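Local structure of sugar kinase, pfkB family (2AJR) at residues L23-F28 with T46-G51; V254-S259 with T326-K331; A172-V177 with G194-N199; L15-N20 with V69-V74. The protein probably transfers phosphate from ATP to a phosphorylated sugar such as fructose 1-phosphate, as a kinase of the pfkB (ribokinase-like) family. All coordinates share one frame; numbering follows the deposited sequence.

Interaction 1: residues L23-F28 with T46-G51; sequences LDREIF and TQMSPG
Strands 23-28 and 46-51 pair antiparallel in the small four-stranded sheet that forms the lid of ribokinase-like kinases. Strand 46-51 is outermost in this sheet within the chain. Asp-24 and Ser-49 form one hydrogen-bonded pair, with Asp-24 N giving to Ser-49 O at 2.9 Å. Glu-26 and Gln-47 form the next, with Glu-26 N 2.8 Å from Gln-47 O. Side chains then alternate between two faces. On one lie Leu-23, Arg-25, Thr-46 and selenomethionine Met-48. The Arg-25 chain bends at chi2 and chi3, and its guanidinium comes back over Met-48. One face meets that residue, with NH2 3.2 Å from CB, while OG1 of Thr-46 lies at the edge. Met-48 continues to Leu-23, its SE 3.7 Å from CD2. Phe-123 of the second subunit makes a cation-pi contact with Arg-25, so this face belongs to the dimer contact. The other face carries Asp-24, Glu-26, Gln-47 and Ser-49. Here Glu-26 and Gln-47 run side by side, and Ser-49 OG gives a weak bond to Glu-26 OE2. Lys-310 is the main partner of both acids: its NZ pairs with Asp-24 OD2 and its backbone N with Glu-26 OE1. Next to it in sequence is Glu-309, a magnesium ligand. Glu-26 O accepts two bonds from opposite faces of its plane, one from Gln-47 N and one, at 3.0 Å, from Thr-46 OG1.

Interaction 2: residues V254-S259 with T326-K331; sequences VWLIRS and TVERVK
Trp-255 and Arg-329 lie side by side and point the same way. The indole and guanidinium planes are 44° apart. CZ2 of Trp-255 sits over the centre of the guanidinium, 3.8 Å from CZ of Arg-329. Nearer the backbone, Trp-255 NE1 is 3.5 Å from Arg-329 CD. Val-327 CG1 touches Trp-255 CD1 on the same face of the sheet. An alanine in place of Trp-255 would probably leave the Arg-329 guanidinium without the indole carbon over its centre and open a gap beside Val-327 CG1. Two more apolar contacts lie at the chain end. Val-330 CG2 rests 3.8 Å from Leu-256 CB, and Val-330 CB meets Val-254 CG1.

The backbone bonds make this an antiparallel edge pair. Strand 325-329 is the last strand, within this chain, of the large mixed sheet of the ribokinase-like fold. Helix 290-304 covers the face with Ile-257 and Val-327; helix 220-233 packs on Leu-256 and Val-330. Leu-256 and Glu-328 exchange two bonds, the shorter from Leu-256 N to Glu-328 O at 2.8 Å. Arg-258 and Thr-326 do the same. Beyond Arg-329 the regular strand stops, and Val-254 O takes both Val-330 N and Lys-331 N.

Two donors meet at the C-terminal carboxylate. Lys-331 OXT accepts from Val-254 N at 3.0 Å and from Arg-329 NE at 3.1 Å. The second bond is a salt bridge near the guanidinium plane. The Lys-331 amine leads away and pairs with Glu-228. Farther along the strands, Arg-258 NE and Glu-328 OE2 form a long salt bridge of 4.0 Å.

Interaction 3: residues A172-V177 with G194-N199; sequences ARERGV and GPEFPN
Asn-199 OD1 accepts a hydrogen bond from Val-179 N, in strand 178-182, and lies over one face of the Arg-173 guanidinium. The oxygen is 2.9 Å above the plane and offset toward the rim. Its approach to Arg-173 NE, at 3.0 Å, is close polar packing and not a hydrogen bond, since the N-H of NE points poorly for it. Asn-199 ND2 gives to Gln-235 OE1. The amide is therefore held by two outside partners, which fix its rotation. The two side chains meet tip to tip, with their planes 57° apart.

Arg-173 reaches this place through a bent chain. Its chi2 of 53° turns CD back from an extended course, and CD then lies 3.5 Å from Phe-197 O. That carbonyl oxygen is at the edge of the guanidinium. NH1 makes a weak bond of 2.9 Å to Val-177 O, within its own segment.

The contact joins the end of helix 164-174 to the loop between helix 185-193 and strand 200-201, in the alternating helix and strand part of the ribokinase-like fold. The helix closes in a Schellman motif with Gly-176 at C-prime. Val-177 N bonds to Ala-172 O, and Gly-176 N to Arg-173 O.

Glu-196 crosses Arg-173 at about a right angle. Its CB lies 3.7 Å from CB of Arg-173. Its OE1 lies 3.4 Å from CG of Arg-173, but the charged atoms are not in contact: NE is 5.0 Å from OE1. An alanine at Arg-173 would probably open a gap over Asn-199 and leave Val-177 O without this weak donor.

Interaction 4: residues L15-N20 with V69-V74; sequences LTVTLN and VATGFV
Val-17 and Thr-71 lie side by side and point the same way across two parallel strands in the large sheet of the ribokinase-like fold. Their methyls touch, CG2 to CG2, at 3.6 Å. The Thr-71 CG2 stands between its backbone N and carbonyl carbon. OG1 is anti to the backbone N (chi1 -164°), which sends the hydroxyl toward Asn-96 O, in the next strand, to which it donates. Leu-15 crosses Thr-71 obliquely, its CD1 3.8 Å from CG2. Helix 130-144 covers this face through Tyr-140 and Phe-136.

Thr-16, Ala-70 and Thr-18 look to the other face, where helix 53-63 packs. Thr-16 OG1 bonds to Ser-58 and stands 3.7 Å from Ala-70 CB. A water links Thr-16 OG1 and Thr-18 OG1 and donates to Thr-71 O. That oxygen also accepts Thr-18 N at 2.8 Å. Thr-71 N meets Thr-16 O almost straight, at 174°.

At Gly-72 the chain turns a corner. A side chain here would clash with Thr-18 O, which lies 3.2 Å from Gly-72 CA. Past it, Leu-19 and Phe-73 run side by side, CD2 to CE2 at 4.0 Å. Leu-19 O sits in the ring plane at its edge, 3.4 Å from Phe-73 CD2.

From the N terminus, strand 14-18 comes first, and interaction 4 closes a loop when strand 68-75 returns beside it. Interaction 1 is nested in that loop: strand 22-28 follows 14-18 directly and pairs with 46-51 in the small lid sheet. The chain thus passes from large sheet to lid and back. Interaction 3 then closes a separate loop, holding a helix end to the segment before strand 200-201. Interaction 2 comes last and brings the C terminus to strand 254-259. None cross. Interactions 2 and 4 reach the same large sheet, but their centres are 33 Å apart, on opposite sides of the chain's centre.

Interaction 1: residues L23-F28 with T46-G51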
loop_
_atom_site.group_PDB
_atom_site.type_symbol
_atom_site.label_atom_id
_atom_site.label_comp_id
_atom_site.label_asym_id
_atom_site.label_seq_id
_atom_site.Cartn_x
_atom_site.Cartn_y
_atom_site.Cartn_z
ATOM N N LEU A 23 -5.774 -6.202 5.478
ATOM C CA LEU A 23 -4.465 -5.986 6.069
ATOM C C LEU A 23 -4.262 -4.486 6.215
ATOM O O LEU A 23 -4.349 -3.750 5.247
ATOM C CB LEU A 23 -3.371 -6.550 5.173
ATOM C CG LEU A 23 -3.287 -8.064 5.213
ATOM C CD1 LEU A 23 -2.506 -8.578 4.025
ATOM C CD2 LEU A 23 -2.645 -8.480 6.520
ATOM N N ASP A 24 -4.007 -4.031 7.428
ATOM C CA ASP A 24 -3.787 -2.626 7.684
ATOM C C ASP A 24 -2.298 -2.377 7.619
ATOM O O ASP A 24 -1.531 -2.981 8.372
ATOM C CB ASP A 24 -4.312 -2.233 9.067
ATOM C CG ASP A 24 -5.801 -2.012 9.086
ATOM O OD1 ASP A 24 -6.316 -1.348 8.145
ATOM O OD2 ASP A 24 -6.463 -2.495 10.047
ATOM N N ARG A 25 -1.880 -1.518 6.696
ATOM C CA ARG A 25 -0.522 -1.021 6.689
ATOM C C ARG A 25 -0.481 0.377 7.275
ATOM O O ARG A 25 -0.878 1.346 6.622
ATOM C CB ARG A 25 0.053 -0.998 5.281
ATOM C CG ARG A 25 1.507 -0.449 5.274
ATOM C CD ARG A 25 2.395 -1.153 4.271
ATOM N NE ARG A 25 2.784 -2.498 4.702
ATOM C CZ ARG A 25 3.729 -2.774 5.603
ATOM N NH1 ARG A 25 4.414 -1.808 6.210
ATOM N NH2 ARG A 25 3.992 -4.037 5.896
ATOM N N GLU A 26 0.010 0.471 8.508
ATOM C CA GLU A 26 0.194 1.750 9.194
ATOM C C GLU A 26 1.612 2.280 8.951
ATOM O O GLU A 26 2.604 1.558 9.030
ATOM C CB GLU A 26 -0.062 1.596 10.699
ATOM C CG GLU A 26 -1.415 0.942 11.113
ATOM C CD GLU A 26 -1.264 -0.067 12.304
ATOM O OE1 GLU A 26 -1.156 0.409 13.477
ATOM O OE2 GLU A 26 -1.251 -1.328 12.054
ATOM N N ILE A 27 1.698 3.559 8.642
ATOM C CA ILE A 27 2.961 4.205 8.353
ATOM C C ILE A 27 2.950 5.486 9.164
ATOM O O ILE A 27 1.971 6.227 9.120
ATOM C CB ILE A 27 3.073 4.544 6.855
ATOM C CG1 ILE A 27 2.675 3.336 6.002
ATOM C CG2 ILE A 27 4.487 5.009 6.504
ATOM C CD1 ILE A 27 2.297 3.698 4.593
ATOM N N PHE A 28 4.026 5.741 9.897
ATOM C CA PHE A 28 4.109 6.872 10.812
ATOM C C PHE A 28 5.144 7.843 10.288
ATOM O O PHE A 28 6.317 7.549 10.271
ATOM C CB PHE A 28 4.442 6.376 12.229
ATOM C CG PHE A 28 3.423 5.398 12.750
ATOM C CD1 PHE A 28 2.207 5.850 13.258
ATOM C CD2 PHE A 28 3.638 4.027 12.659
ATOM C CE1 PHE A 28 1.230 4.941 13.708
ATOM C CE2 PHE A 28 2.655 3.106 13.094
ATOM C CZ PHE A 28 1.454 3.566 13.614
ATOM N N THR A 46 6.668 1.717 10.660
ATOM C CA THR A 46 5.651 1.012 9.934
ATOM C C THR A 46 5.163 -0.181 10.753
ATOM O O THR A 46 5.877 -0.724 11.585
ATOM C CB THR A 46 6.150 0.552 8.566
ATOM O OG1 THR A 46 5.013 0.250 7.747
ATOM C CG2 THR A 46 7.043 -0.675 8.673
ATOM N N GLN A 47 3.927 -0.570 10.502
ATOM C CA GLN A 47 3.291 -1.651 11.223
ATOM C C GLN A 47 2.321 -2.303 10.265
ATOM O O GLN A 47 1.663 -1.627 9.473
ATOM C CB GLN A 47 2.537 -1.098 12.434
ATOM C CG GLN A 47 2.171 -2.119 13.500
ATOM C CD GLN A 47 3.387 -2.580 14.302
ATOM O OE1 GLN A 47 4.093 -3.517 13.911
ATOM N NE2 GLN A 47 3.634 -1.920 15.432
HETATM N N MSE A 48 2.225 -3.616 10.322
HETATM C CA MSE A 48 1.297 -4.303 9.466
HETATM C C MSE A 48 0.585 -5.389 10.230
HETATM O O MSE A 48 1.211 -6.174 10.934
HETATM C CB MSE A 48 2.025 -4.859 8.268
HETATM C CG MSE A 48 1.098 -5.099 7.109
HETATM SE SE MSE A 48 0.758 -6.984 6.822
HETATM C CE MSE A 48 0.929 -7.867 8.640
ATOM N N SER A 49 -0.734 -5.433 10.101
ATOM C CA SER A 49 -1.514 -6.320 10.934
ATOM C C SER A 49 -2.845 -6.654 10.304
ATOM O O SER A 49 -3.364 -5.865 9.521
ATOM C CB SER A 49 -1.762 -5.642 12.277
ATOM O OG SER A 49 -2.478 -4.425 12.106
ATOM N N PRO A 50 -3.421 -7.810 10.666
ATOM C CA PRO A 50 -4.779 -8.137 10.291
ATOM C C PRO A 50 -5.767 -7.133 10.813
ATOM O O PRO A 50 -5.627 -6.678 11.939
ATOM C CB PRO A 50 -5.029 -9.473 10.981
ATOM C CG PRO A 50 -3.717 -10.041 11.167
ATOM C CD PRO A 50 -2.812 -8.886 11.449
ATOM N N GLY A 51 -6.765 -6.811 9.992
ATOM C CA GLY A 51 -7.778 -5.833 10.313
ATOM C C GLY A 51 -9.125 -6.157 9.697
ATOM O O GLY A 51 -9.355 -7.265 9.218
#

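Interaction 2: residues V254-S259 with T326-K331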
loop_
_atom_site.group_PDB
_atom_site.type_symbol
_atom_site.label_atom_id
_atom_site.label_comp_id
_atom_site.label_asym_id
_atom_site.label_seq_id
_atom_site.Cartn_x
_atom_site.Cartn_y
_atom_site.Cartn_z
ATOM N N VAL A 254 -32.141 7.318 28.402
ATOM C CA VAL A 254 -31.002 7.756 27.582
ATOM C C VAL A 254 -29.897 8.388 28.441
ATOM O O VAL A 254 -30.161 9.285 29.249
ATOM C CB VAL A 254 -31.434 8.791 26.482
ATOM C CG1 VAL A 254 -30.268 9.130 25.546
ATOM C CG2 VAL A 254 -32.645 8.280 25.663
ATOM N N TRP A 255 -28.656 7.936 28.247
ATOM C CA TRP A 255 -27.494 8.532 28.923
ATOM C C TRP A 255 -26.479 9.076 27.899
ATOM O O TRP A 255 -26.583 8.786 26.703
ATOM C CB TRP A 255 -26.821 7.511 29.829
ATOM C CG TRP A 255 -27.678 7.025 30.949
ATOM C CD1 TRP A 255 -27.625 7.418 32.259
ATOM C CD2 TRP A 255 -28.706 6.035 30.871
ATOM N NE1 TRP A 255 -28.557 6.741 32.989
ATOM C CE2 TRP A 255 -29.238 5.888 32.165
ATOM C CE3 TRP A 255 -29.237 5.265 29.830
ATOM C CZ2 TRP A 255 -30.274 5.000 32.448
ATOM C CZ3 TRP A 255 -30.255 4.384 30.109
ATOM C CH2 TRP A 255 -30.768 4.256 31.409
ATOM N N LEU A 256 -25.525 9.881 28.379
ATOM C CA LEU A 256 -24.447 10.434 27.558
ATOM C C LEU A 256 -23.142 10.240 28.269
ATOM O O LEU A 256 -22.982 10.712 29.392
ATOM C CB LEU A 256 -24.653 11.919 27.318
ATOM C CG LEU A 256 -23.581 12.658 26.514
ATOM C CD1 LEU A 256 -23.347 12.001 25.150
ATOM C CD2 LEU A 256 -23.988 14.147 26.354
ATOM N N ILE A 257 -22.222 9.530 27.623
ATOM C CA ILE A 257 -20.882 9.277 28.139
ATOM C C ILE A 257 -19.932 10.241 27.423
ATOM O O ILE A 257 -19.916 10.289 26.174
ATOM C CB ILE A 257 -20.427 7.810 27.854
ATOM C CG1 ILE A 257 -21.459 6.810 28.374
ATOM C CG2 ILE A 257 -19.093 7.533 28.473
ATOM C CD1 ILE A 257 -21.222 5.410 27.927
ATOM N N ARG A 258 -19.155 11.007 28.187
ATOM C CA ARG A 258 -18.220 11.966 27.589
ATOM C C ARG A 258 -16.804 11.742 28.063
ATOM O O ARG A 258 -16.578 11.521 29.256
ATOM C CB ARG A 258 -18.567 13.377 27.998
ATOM C CG ARG A 258 -19.885 13.899 27.528
ATOM C CD ARG A 258 -19.922 15.335 27.894
ATOM N NE ARG A 258 -21.123 16.012 27.452
ATOM C CZ ARG A 258 -21.239 16.704 26.323
ATOM N NH1 ARG A 258 -20.227 16.767 25.460
ATOM N NH2 ARG A 258 -22.390 17.326 26.057
ATOM N N SER A 259 -15.852 11.831 27.137
ATOM C CA SER A 259 -14.449 11.879 27.516
ATOM C C SER A 259 -14.187 13.167 28.299
ATOM O O SER A 259 -14.556 14.234 27.845
ATOM C CB SER A 259 -13.559 11.853 26.277
ATOM O OG SER A 259 -12.217 12.140 26.627
ATOM N N THR A 326 -17.271 10.905 32.036
ATOM C CA THR A 326 -18.451 11.142 32.860
ATOM C C THR A 326 -19.645 10.489 32.205
ATOM O O THR A 326 -19.627 10.229 31.017
ATOM C CB THR A 326 -18.740 12.675 33.106
ATOM O OG1 THR A 326 -18.890 13.371 31.869
ATOM C CG2 THR A 326 -17.617 13.340 33.916
ATOM N N VAL A 327 -20.673 10.199 32.994
ATOM C CA VAL A 327 -21.984 9.799 32.477
ATOM C C VAL A 327 -23.028 10.804 32.964
ATOM O O VAL A 327 -23.103 11.099 34.152
ATOM C CB VAL A 327 -22.422 8.387 32.969
ATOM C CG1 VAL A 327 -23.744 7.975 32.288
ATOM C CG2 VAL A 327 -21.326 7.350 32.733
ATOM N N GLU A 328 -23.825 11.335 32.052
ATOM C CA GLU A 328 -24.946 12.202 32.417
ATOM C C GLU A 328 -26.199 11.469 31.982
ATOM O O GLU A 328 -26.172 10.671 31.031
ATOM C CB GLU A 328 -24.878 13.545 31.679
ATOM C CG GLU A 328 -23.472 14.137 31.544
ATOM C CD GLU A 328 -23.458 15.458 30.791
ATOM O OE1 GLU A 328 -24.285 15.612 29.879
ATOM O OE2 GLU A 328 -22.630 16.347 31.131
ATOM N N ARG A 329 -27.300 11.733 32.665
ATOM C CA ARG A 329 -28.576 11.191 32.241
ATOM C C ARG A 329 -29.303 12.220 31.402
ATOM O O ARG A 329 -29.545 13.340 31.869
ATOM C CB ARG A 329 -29.429 10.814 33.436
ATOM C CG ARG A 329 -30.717 10.196 33.011
ATOM C CD ARG A 329 -31.076 9.046 33.881
ATOM N NE ARG A 329 -32.281 8.401 33.383
ATOM C CZ ARG A 329 -32.866 7.363 33.968
ATOM N NH1 ARG A 329 -32.374 6.856 35.089
ATOM N NH2 ARG A 329 -33.965 6.846 33.434
ATOM N N VAL A 330 -29.658 11.831 30.174
ATOM C CA VAL A 330 -30.338 12.723 29.241
ATOM C C VAL A 330 -31.865 12.674 29.445
ATOM O O VAL A 330 -32.504 13.710 29.555
ATOM C CB VAL A 330 -29.972 12.379 27.776
ATOM C CG1 VAL A 330 -30.576 13.391 26.805
ATOM C CG2 VAL A 330 -28.456 12.303 27.603
ATOM N N LYS A 331 -32.424 11.465 29.511
ATOM C CA LYS A 331 -33.866 11.223 29.726
ATOM C C LYS A 331 -34.083 10.000 30.626
ATOM O O LYS A 331 -35.020 9.970 31.412
ATOM C CB LYS A 331 -34.573 10.918 28.404
ATOM C CG LYS A 331 -34.999 12.095 27.552
ATOM C CD LYS A 331 -35.359 11.605 26.130
ATOM C CE LYS A 331 -36.245 12.592 25.345
ATOM N NZ LYS A 331 -36.080 12.447 23.848
ATOM O OXT LYS A 331 -33.358 8.990 30.570
#

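Interaction 3: residues A172-V177 with G194-N199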
loop_
_atom_site.group_PDB
_atom_site.type_symbol
_atom_site.label_atom_id
_atom_site.label_comp_id
_atom_site.label_asym_id
_atom_site.label_seq_id
_atom_site.Cartn_x
_atom_site.Cartn_y
_atom_site.Cartn_z
ATOM N N ALA A 172 -29.180 -15.600 13.428
ATOM C CA ALA A 172 -28.636 -15.550 14.790
ATOM C C ALA A 172 -29.764 -15.488 15.806
ATOM O O ALA A 172 -29.824 -16.260 16.783
ATOM C CB ALA A 172 -27.732 -14.340 14.957
ATOM N N ARG A 173 -30.680 -14.573 15.530
ATOM C CA ARG A 173 -31.720 -14.202 16.469
ATOM C C ARG A 173 -32.785 -15.299 16.621
ATOM O O ARG A 173 -33.201 -15.615 17.731
ATOM C CB ARG A 173 -32.317 -12.862 16.014
ATOM C CG ARG A 173 -32.523 -11.837 17.085
ATOM C CD ARG A 173 -31.315 -11.517 17.943
ATOM N NE ARG A 173 -31.827 -11.316 19.298
ATOM C CZ ARG A 173 -31.855 -12.233 20.270
ATOM N NH1 ARG A 173 -31.326 -13.438 20.104
ATOM N NH2 ARG A 173 -32.386 -11.927 21.448
ATOM N N GLU A 174 -33.202 -15.911 15.518
ATOM C CA GLU A 174 -34.105 -17.055 15.584
ATOM C C GLU A 174 -33.556 -18.175 16.471
ATOM O O GLU A 174 -34.317 -18.947 17.023
ATOM C CB GLU A 174 -34.386 -17.597 14.174
ATOM C CG GLU A 174 -35.427 -16.769 13.404
ATOM C CD GLU A 174 -35.478 -17.050 11.899
ATOM O OE1 GLU A 174 -34.609 -17.783 11.362
ATOM O OE2 GLU A 174 -36.400 -16.506 11.250
ATOM N N ARG A 175 -32.239 -18.252 16.613
ATOM C CA ARG A 175 -31.586 -19.324 17.364
ATOM C C ARG A 175 -31.211 -18.868 18.772
ATOM O O ARG A 175 -30.426 -19.524 19.452
ATOM C CB ARG A 175 -30.323 -19.759 16.618
ATOM C CG ARG A 175 -30.125 -21.253 16.493
ATOM C CD ARG A 175 -29.414 -21.590 15.180
ATOM N NE ARG A 175 -30.186 -21.124 14.022
ATOM C CZ ARG A 175 -29.841 -21.317 12.751
ATOM N NH1 ARG A 175 -28.731 -21.982 12.450
ATOM N NH2 ARG A 175 -30.614 -20.855 11.774
ATOM N N GLY A 176 -31.756 -17.740 19.205
ATOM C CA GLY A 176 -31.457 -17.205 20.532
ATOM C C GLY A 176 -30.018 -16.760 20.761
ATOM O O GLY A 176 -29.583 -16.648 21.914
ATOM N N VAL A 177 -29.271 -16.506 19.686
ATOM C CA VAL A 177 -27.927 -15.979 19.831
ATOM C C VAL A 177 -27.980 -14.450 19.945
ATOM O O VAL A 177 -28.644 -13.757 19.167
ATOM C CB VAL A 177 -27.027 -16.410 18.687
ATOM C CG1 VAL A 177 -25.648 -15.806 18.849
ATOM C CG2 VAL A 177 -26.944 -17.933 18.645
ATOM N N GLY A 194 -35.765 -5.938 8.474
ATOM C CA GLY A 194 -36.163 -7.358 8.579
ATOM C C GLY A 194 -36.708 -7.681 9.939
ATOM O O GLY A 194 -36.514 -6.898 10.882
ATOM N N PRO A 195 -37.395 -8.821 10.045
ATOM C CA PRO A 195 -38.172 -9.239 11.212
ATOM C C PRO A 195 -37.412 -9.321 12.525
ATOM O O PRO A 195 -38.020 -9.146 13.586
ATOM C CB PRO A 195 -38.705 -10.627 10.814
ATOM C CG PRO A 195 -37.894 -11.052 9.669
ATOM C CD PRO A 195 -37.488 -9.801 8.959
ATOM N N GLU A 196 -36.114 -9.592 12.466
ATOM C CA GLU A 196 -35.305 -9.658 13.676
ATOM C C GLU A 196 -34.351 -8.485 13.745
ATOM O O GLU A 196 -34.041 -7.847 12.738
ATOM C CB GLU A 196 -34.556 -10.989 13.754
ATOM C CG GLU A 196 -35.483 -12.221 13.970
ATOM C CD GLU A 196 -36.071 -12.343 15.389
ATOM O OE1 GLU A 196 -35.777 -11.494 16.261
ATOM O OE2 GLU A 196 -36.831 -13.304 15.636
ATOM N N PHE A 197 -33.891 -8.205 14.955
ATOM C CA PHE A 197 -33.118 -7.011 15.224
ATOM C C PHE A 197 -31.906 -7.302 16.115
ATOM O O PHE A 197 -31.927 -8.238 16.922
ATOM C CB PHE A 197 -34.025 -5.968 15.888
ATOM C CG PHE A 197 -35.179 -5.537 15.027
ATOM C CD1 PHE A 197 -34.993 -4.602 14.021
ATOM C CD2 PHE A 197 -36.442 -6.087 15.210
ATOM C CE1 PHE A 197 -36.046 -4.209 13.205
ATOM C CE2 PHE A 197 -37.511 -5.709 14.401
ATOM C CZ PHE A 197 -37.310 -4.762 13.392
ATOM N N PRO A 198 -30.832 -6.505 15.969
ATOM C CA PRO A 198 -29.687 -6.631 16.855
ATOM C C PRO A 198 -30.028 -6.332 18.306
ATOM O O PRO A 198 -30.850 -5.480 18.568
ATOM C CB PRO A 198 -28.728 -5.572 16.320
ATOM C CG PRO A 198 -29.142 -5.360 14.933
ATOM C CD PRO A 198 -30.597 -5.477 14.943
ATOM N N ASN A 199 -29.391 -7.035 19.231
ATOM C CA ASN A 199 -29.528 -6.736 20.648
ATOM C C ASN A 199 -28.812 -5.432 21.029
ATOM O O ASN A 199 -29.348 -4.628 21.809
ATOM C CB ASN A 199 -28.983 -7.891 21.464
ATOM C CG ASN A 199 -29.754 -9.152 21.230
ATOM O OD1 ASN A 199 -29.414 -9.959 20.353
ATOM N ND2 ASN A 199 -30.842 -9.308 21.970
#

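Interaction 4: residues L15-N20 with V69-V74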
loop_
_atom_site.group_PDB
_atom_site.type_symbol
_atom_site.label_atom_id
_atom_site.label_comp_id
_atom_site.label_asym_id
_atom_site.label_seq_id
_atom_site.Cartn_x
_atom_site.Cartn_y
_atom_site.Cartn_z
ATOM N N LEU A 15 -18.619 -15.451 18.067
ATOM C CA LEU A 15 -18.416 -15.488 16.615
ATOM C C LEU A 15 -18.307 -14.063 16.083
ATOM O O LEU A 15 -19.229 -13.274 16.294
ATOM C CB LEU A 15 -19.598 -16.178 15.929
ATOM C CG LEU A 15 -19.722 -16.081 14.395
ATOM C CD1 LEU A 15 -18.533 -16.763 13.719
ATOM C CD2 LEU A 15 -21.042 -16.655 13.893
ATOM N N THR A 16 -17.209 -13.741 15.391
ATOM C CA THR A 16 -17.078 -12.448 14.725
ATOM C C THR A 16 -17.155 -12.659 13.213
ATOM O O THR A 16 -16.517 -13.565 12.660
ATOM C CB THR A 16 -15.766 -11.695 15.081
ATOM O OG1 THR A 16 -14.630 -12.363 14.510
ATOM C CG2 THR A 16 -15.588 -11.599 16.573
ATOM N N VAL A 17 -17.952 -11.812 12.558
ATOM C CA VAL A 17 -18.134 -11.856 11.124
ATOM C C VAL A 17 -17.527 -10.600 10.537
ATOM O O VAL A 17 -17.883 -9.504 10.933
ATOM C CB VAL A 17 -19.610 -11.867 10.777
ATOM C CG1 VAL A 17 -19.816 -11.654 9.255
ATOM C CG2 VAL A 17 -20.250 -13.163 11.288
ATOM N N THR A 18 -16.618 -10.770 9.591
ATOM C CA THR A 18 -15.959 -9.656 8.907
ATOM C C THR A 18 -16.019 -9.974 7.424
ATOM O O THR A 18 -15.146 -10.643 6.885
ATOM C CB THR A 18 -14.479 -9.536 9.338
ATOM O OG1 THR A 18 -14.401 -9.464 10.766
ATOM C CG2 THR A 18 -13.823 -8.327 8.700
ATOM N N LEU A 19 -17.068 -9.530 6.758
ATOM C CA LEU A 19 -17.259 -9.895 5.376
ATOM C C LEU A 19 -16.192 -9.286 4.490
ATOM O O LEU A 19 -15.906 -9.825 3.414
ATOM C CB LEU A 19 -18.661 -9.514 4.905
ATOM C CG LEU A 19 -19.782 -10.294 5.601
ATOM C CD1 LEU A 19 -21.091 -10.131 4.849
ATOM C CD2 LEU A 19 -19.436 -11.776 5.741
ATOM N N ASN A 20 -15.595 -8.185 4.947
ATOM C CA ASN A 20 -14.580 -7.460 4.180
ATOM C C ASN A 20 -13.302 -7.207 5.002
ATOM O O ASN A 20 -12.992 -6.077 5.347
ATOM C CB ASN A 20 -15.182 -6.145 3.681
ATOM C CG ASN A 20 -14.452 -5.575 2.448
ATOM O OD1 ASN A 20 -13.558 -6.208 1.888
ATOM N ND2 ASN A 20 -14.845 -4.362 2.030
ATOM N N VAL A 69 -14.396 -17.404 17.303
ATOM C CA VAL A 69 -14.240 -17.837 15.913
ATOM C C VAL A 69 -14.406 -16.633 14.998
ATOM O O VAL A 69 -15.389 -15.894 15.110
ATOM C CB VAL A 69 -15.276 -18.885 15.508
ATOM C CG1 VAL A 69 -15.117 -19.238 14.016
ATOM C CG2 VAL A 69 -15.129 -20.122 16.379
ATOM N N ALA A 70 -13.439 -16.431 14.104
ATOM C CA ALA A 70 -13.483 -15.330 13.152
ATOM C C ALA A 70 -13.883 -15.869 11.788
ATOM O O ALA A 70 -13.226 -16.768 11.262
ATOM C CB ALA A 70 -12.130 -14.641 13.063
ATOM N N THR A 71 -14.952 -15.322 11.210
ATOM C CA THR A 71 -15.358 -15.701 9.864
ATOM C C THR A 71 -15.528 -14.496 8.908
ATOM O O THR A 71 -15.467 -13.342 9.333
ATOM C CB THR A 71 -16.647 -16.543 9.892
ATOM O OG1 THR A 71 -16.798 -17.191 8.619
ATOM C CG2 THR A 71 -17.846 -15.677 10.191
ATOM N N GLY A 72 -15.732 -14.802 7.622
ATOM C CA GLY A 72 -15.705 -13.812 6.551
ATOM C C GLY A 72 -15.165 -14.366 5.233
ATOM O O GLY A 72 -15.180 -15.575 4.997
ATOM N N PHE A 73 -14.687 -13.479 4.366
ATOM C CA PHE A 73 -14.069 -13.901 3.115
ATOM C C PHE A 73 -12.617 -13.465 3.106
ATOM O O PHE A 73 -12.319 -12.360 3.502
ATOM C CB PHE A 73 -14.779 -13.280 1.915
ATOM C CG PHE A 73 -16.237 -13.601 1.834
ATOM C CD1 PHE A 73 -16.658 -14.873 1.480
ATOM C CD2 PHE A 73 -17.190 -12.633 2.092
ATOM C CE1 PHE A 73 -18.010 -15.183 1.406
ATOM C CE2 PHE A 73 -18.548 -12.941 2.017
ATOM C CZ PHE A 73 -18.951 -14.224 1.676
ATOM N N VAL A 74 -11.717 -14.330 2.653
ATOM C CA VAL A 74 -10.341 -13.950 2.431
ATOM C C VAL A 74 -9.954 -14.464 1.073
ATOM O O VAL A 74 -10.574 -15.402 0.562
ATOM C CB VAL A 74 -9.405 -14.545 3.483
ATOM C CG1 VAL A 74 -9.845 -14.114 4.874
ATOM C CG2 VAL A 74 -9.347 -16.077 3.359
HETATM O O HOH W 1 -14.186 -11.952 11.485
#